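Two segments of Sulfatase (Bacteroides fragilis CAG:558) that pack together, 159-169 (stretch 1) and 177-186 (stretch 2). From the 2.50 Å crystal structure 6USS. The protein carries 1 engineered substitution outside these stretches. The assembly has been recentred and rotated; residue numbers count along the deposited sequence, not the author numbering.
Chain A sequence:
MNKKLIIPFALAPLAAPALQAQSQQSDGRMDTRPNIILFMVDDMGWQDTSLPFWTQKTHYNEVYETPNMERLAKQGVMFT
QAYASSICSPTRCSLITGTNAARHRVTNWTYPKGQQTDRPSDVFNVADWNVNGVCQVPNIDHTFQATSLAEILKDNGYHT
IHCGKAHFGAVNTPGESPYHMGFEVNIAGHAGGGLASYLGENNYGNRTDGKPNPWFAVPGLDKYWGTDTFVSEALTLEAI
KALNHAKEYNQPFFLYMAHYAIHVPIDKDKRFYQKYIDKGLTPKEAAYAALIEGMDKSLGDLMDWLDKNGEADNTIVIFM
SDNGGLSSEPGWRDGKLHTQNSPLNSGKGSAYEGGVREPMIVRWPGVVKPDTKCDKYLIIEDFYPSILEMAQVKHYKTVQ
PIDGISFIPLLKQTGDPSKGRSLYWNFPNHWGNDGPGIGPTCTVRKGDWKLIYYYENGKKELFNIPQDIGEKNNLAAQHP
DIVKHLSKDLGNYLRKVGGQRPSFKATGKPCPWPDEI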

# COMPACT_ATOMS: atom_id res chain seq x y z
N HIS A 159 -7.33 -8.47 -4.00
CA HIS A 159 -5.98 -7.99 -4.28
C HIS A 159 -6.10 -6.84 -5.26
O HIS A 159 -6.55 -7.03 -6.40
CB HIS A 159 -5.10 -9.12 -4.83
CG HIS A 159 -3.74 -8.67 -5.26
ND1 HIS A 159 -2.82 -8.11 -4.39
CD2 HIS A 159 -3.14 -8.69 -6.48
CE1 HIS A 159 -1.71 -7.82 -5.05
NE2 HIS A 159 -1.88 -8.16 -6.32
N THR A 160 -5.74 -5.63 -4.83
CA THR A 160 -6.04 -4.40 -5.57
C THR A 160 -4.80 -3.88 -6.28
O THR A 160 -3.76 -3.69 -5.65
CB THR A 160 -6.59 -3.34 -4.62
OG1 THR A 160 -5.67 -3.17 -3.54
CG2 THR A 160 -7.91 -3.80 -4.04
N ILE A 161 -4.93 -3.63 -7.58
CA ILE A 161 -3.82 -3.20 -8.42
C ILE A 161 -4.21 -1.91 -9.12
O ILE A 161 -5.26 -1.84 -9.76
CB ILE A 161 -3.46 -4.26 -9.47
CG1 ILE A 161 -3.20 -5.61 -8.83
CG2 ILE A 161 -2.28 -3.80 -10.31
CD1 ILE A 161 -3.18 -6.74 -9.82
N HIS A 162 -3.34 -0.89 -9.02
CA HIS A 162 -3.44 0.34 -9.79
C HIS A 162 -2.32 0.43 -10.83
O HIS A 162 -1.14 0.25 -10.51
CB HIS A 162 -3.38 1.60 -8.93
CG HIS A 162 -3.19 2.84 -9.74
ND1 HIS A 162 -4.23 3.49 -10.37
CD2 HIS A 162 -2.06 3.47 -10.14
CE1 HIS A 162 -3.76 4.51 -11.06
NE2 HIS A 162 -2.45 4.52 -10.94
N CYS A 163 -2.70 0.77 -12.06
CA CYS A 163 -1.74 0.85 -13.15
C CYS A 163 -2.07 2.05 -14.02
O CYS A 163 -3.14 2.09 -14.64
CB CYS A 163 -1.77 -0.44 -13.96
SG CYS A 163 -0.60 -0.42 -15.35
N GLY A 164 -1.15 3.02 -14.07
CA GLY A 164 -1.35 4.20 -14.90
C GLY A 164 -1.68 5.49 -14.18
O GLY A 164 -1.12 5.79 -13.11
N LYS A 165 -2.58 6.28 -14.76
CA LYS A 165 -2.92 7.60 -14.25
C LYS A 165 -3.79 7.49 -13.00
O LYS A 165 -4.89 6.94 -13.05
CB LYS A 165 -3.64 8.41 -15.32
CG LYS A 165 -4.46 9.57 -14.79
CD LYS A 165 -4.62 10.63 -15.86
CE LYS A 165 -5.69 11.64 -15.47
NZ LYS A 165 -6.00 12.53 -16.62
N ALA A 166 -3.29 8.01 -11.88
CA ALA A 166 -4.08 8.02 -10.64
C ALA A 166 -4.78 9.37 -10.51
O ALA A 166 -6.01 9.46 -10.65
CB ALA A 166 -3.19 7.71 -9.44
N HIS A 167 -4.01 10.43 -10.26
CA HIS A 167 -4.54 11.79 -10.30
C HIS A 167 -5.69 11.98 -9.29
O HIS A 167 -6.74 12.53 -9.60
CB HIS A 167 -4.98 12.11 -11.73
CG HIS A 167 -5.17 13.57 -12.02
ND1 HIS A 167 -5.98 14.03 -13.04
CD2 HIS A 167 -4.67 14.67 -11.41
CE1 HIS A 167 -5.95 15.36 -13.06
NE2 HIS A 167 -5.16 15.77 -12.08
N PHE A 168 -5.49 11.48 -8.07
CA PHE A 168 -6.49 11.53 -7.01
C PHE A 168 -6.23 12.63 -5.99
O PHE A 168 -7.18 13.11 -5.35
CB PHE A 168 -6.56 10.22 -6.22
CG PHE A 168 -7.04 9.03 -7.02
CD1 PHE A 168 -8.24 9.08 -7.72
CD2 PHE A 168 -6.28 7.86 -7.06
CE1 PHE A 168 -8.68 7.97 -8.46
CE2 PHE A 168 -6.72 6.74 -7.79
CZ PHE A 168 -7.91 6.80 -8.49
N GLY A 169 -4.96 13.01 -5.79
CA GLY A 169 -4.62 14.03 -4.82
C GLY A 169 -3.47 14.87 -5.33
O GLY A 169 -2.69 14.45 -6.18
N SER A 177 -0.91 9.14 -3.45
CA SER A 177 -0.44 7.77 -3.43
C SER A 177 -1.57 6.79 -3.70
O SER A 177 -2.50 6.70 -2.87
CB SER A 177 0.19 7.45 -2.09
OG SER A 177 0.61 6.10 -2.08
N PRO A 178 -1.52 6.02 -4.79
CA PRO A 178 -2.44 4.88 -4.90
C PRO A 178 -2.43 3.97 -3.66
O PRO A 178 -3.49 3.47 -3.27
CB PRO A 178 -1.92 4.16 -6.15
CG PRO A 178 -1.22 5.25 -6.96
CD PRO A 178 -0.61 6.15 -5.94
N TYR A 179 -1.26 3.76 -3.04
CA TYR A 179 -1.23 2.96 -1.81
C TYR A 179 -2.10 3.57 -0.72
O TYR A 179 -2.84 2.85 -0.03
CB TYR A 179 0.20 2.83 -1.29
CG TYR A 179 1.18 2.22 -2.25
CD1 TYR A 179 1.08 0.87 -2.61
CD2 TYR A 179 2.23 2.97 -2.76
CE1 TYR A 179 1.98 0.29 -3.48
CE2 TYR A 179 3.15 2.41 -3.65
CZ TYR A 179 3.02 1.06 -4.00
OH TYR A 179 3.92 0.48 -4.87
N HIS A 180 -2.01 4.89 -0.52
CA HIS A 180 -2.86 5.54 0.47
C HIS A 180 -4.34 5.30 0.19
O HIS A 180 -5.14 5.18 1.13
CB HIS A 180 -2.62 7.05 0.52
CG HIS A 180 -3.62 7.78 1.35
ND1 HIS A 180 -3.55 7.83 2.73
CD2 HIS A 180 -4.75 8.45 1.01
CE1 HIS A 180 -4.58 8.52 3.20
NE2 HIS A 180 -5.32 8.91 2.18
N MET A 181 -4.71 5.23 -1.09
CA MET A 181 -6.10 5.08 -1.51
C MET A 181 -6.58 3.64 -1.48
O MET A 181 -7.72 3.37 -1.86
CB MET A 181 -6.29 5.68 -2.90
CG MET A 181 -6.04 7.19 -2.94
SD MET A 181 -7.17 8.08 -1.83
CE MET A 181 -8.73 7.96 -2.72
N GLY A 182 -5.76 2.69 -1.03
CA GLY A 182 -6.21 1.32 -0.90
C GLY A 182 -5.73 0.34 -1.96
O GLY A 182 -6.21 -0.79 -1.97
N PHE A 183 -4.80 0.73 -2.83
CA PHE A 183 -4.20 -0.21 -3.78
C PHE A 183 -2.97 -0.88 -3.17
O PHE A 183 -2.09 -0.20 -2.61
CB PHE A 183 -3.84 0.51 -5.09
CG PHE A 183 -5.04 0.92 -5.92
CD1 PHE A 183 -5.62 0.02 -6.81
CD2 PHE A 183 -5.57 2.20 -5.80
CE1 PHE A 183 -6.73 0.39 -7.59
CE2 PHE A 183 -6.68 2.60 -6.57
CZ PHE A 183 -7.27 1.68 -7.46
N GLU A 184 -2.91 -2.21 -3.26
CA GLU A 184 -1.75 -2.92 -2.75
C GLU A 184 -0.57 -2.87 -3.71
O GLU A 184 0.58 -3.03 -3.26
CB GLU A 184 -2.13 -4.36 -2.45
CG GLU A 184 -3.20 -4.50 -1.38
CD GLU A 184 -3.65 -5.94 -1.21
OE1 GLU A 184 -3.85 -6.63 -2.24
OE2 GLU A 184 -3.79 -6.39 -0.06
N VAL A 185 -0.83 -2.64 -5.00
CA VAL A 185 0.17 -2.59 -6.06
C VAL A 185 -0.02 -1.30 -6.85
O VAL A 185 -1.15 -0.99 -7.27
CB VAL A 185 0.07 -3.82 -6.99
CG1 VAL A 185 1.01 -3.67 -8.19
CG2 VAL A 185 0.36 -5.11 -6.21
N ASN A 186 1.07 -0.56 -7.06
CA ASN A 186 1.04 0.70 -7.81
C ASN A 186 2.04 0.64 -8.95
O ASN A 186 3.24 0.46 -8.72
CB ASN A 186 1.36 1.90 -6.90
CG ASN A 186 1.43 3.22 -7.68
OD1 ASN A 186 0.98 3.31 -8.82
ND2 ASN A 186 1.98 4.26 -7.05

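This is a short parallel strand pairing, locked at its start by a threonine and a glutamate and extended beyond the strands by a cluster of aromatic and apolar side chains, with 632 Å² buried over both sides.

Ile-161 lies beside Val-185 and His-162 beside Asn-186. Val-185 N donates to Thr-160 O at 3.2 Å, and His-162 N donates to Val-185 O at 2.8 Å with an almost straight angle of 174°, so the backbone of Val-185 is bonded through both its N and its O. On one face of the sheet Ile-161 and Val-185 meet, CG2 to CG1 at 3.9 Å; beta-branched residues favour extended backbone and put methyls close to the strand.

Just before the bridges, Thr-160 points toward the other stretch, and its p rotamer places the hydroxyl among backbone polar groups. Thr-160 OG1 donates to Gly-182 O at 2.9 Å and accepts from Glu-184 N, also at 2.9 Å, so one small side chain serves a donor and an acceptor of the turn exit. Glu-184 returns the favour: its CB points sideways, yet the carboxylate reaches back, and His-159 ND1 donates to Glu-184 OE1 at 2.8 Å, near the plane of the imidazole. A weak bond from Thr-160 N to Glu-184 OE1, 3.4 Å, adds to this. Glu-184 OE2 is bonded elsewhere in the structure, which helps a buried carboxylate pay its cost.

The approach to the strand is shaped by a type I turn from Tyr-179 to Gly-182. At phi/psi of 104/9, a CB on Gly-182 would be jammed against the preceding carbonyl O, so glycine suits this position. Phe-183 follows and lays its ring under His-162: His-162 CB sits 3.6 Å from the Phe-183 ring centroid, over the face, and the imidazole turns its edge to that same ring, centroids 5.4 Å apart and planes at 64°. The imidazole is itself held by its own stretch, His-162 NE2 donating to Gly-164 O at 2.8 Å, while its CD2 comes within 3.7 Å of Pro-178 CG.

Farther along, the loop of stretch 1 closes the cluster without polar bonds to stretch 2. Ala-166 CB rests 4.0 Å from Pro-178 CG, a small residue against a compact ring. Phe-168 spans two partners, its CD2 4.2 Å from Met-181 CG and its CE2 4.3 Å from Phe-183 CE2. The rule: backbone bonds pair the strands, Thr-160 and Glu-184 side chains add polar bonds just before the bridges, and apolar ones pack beside them.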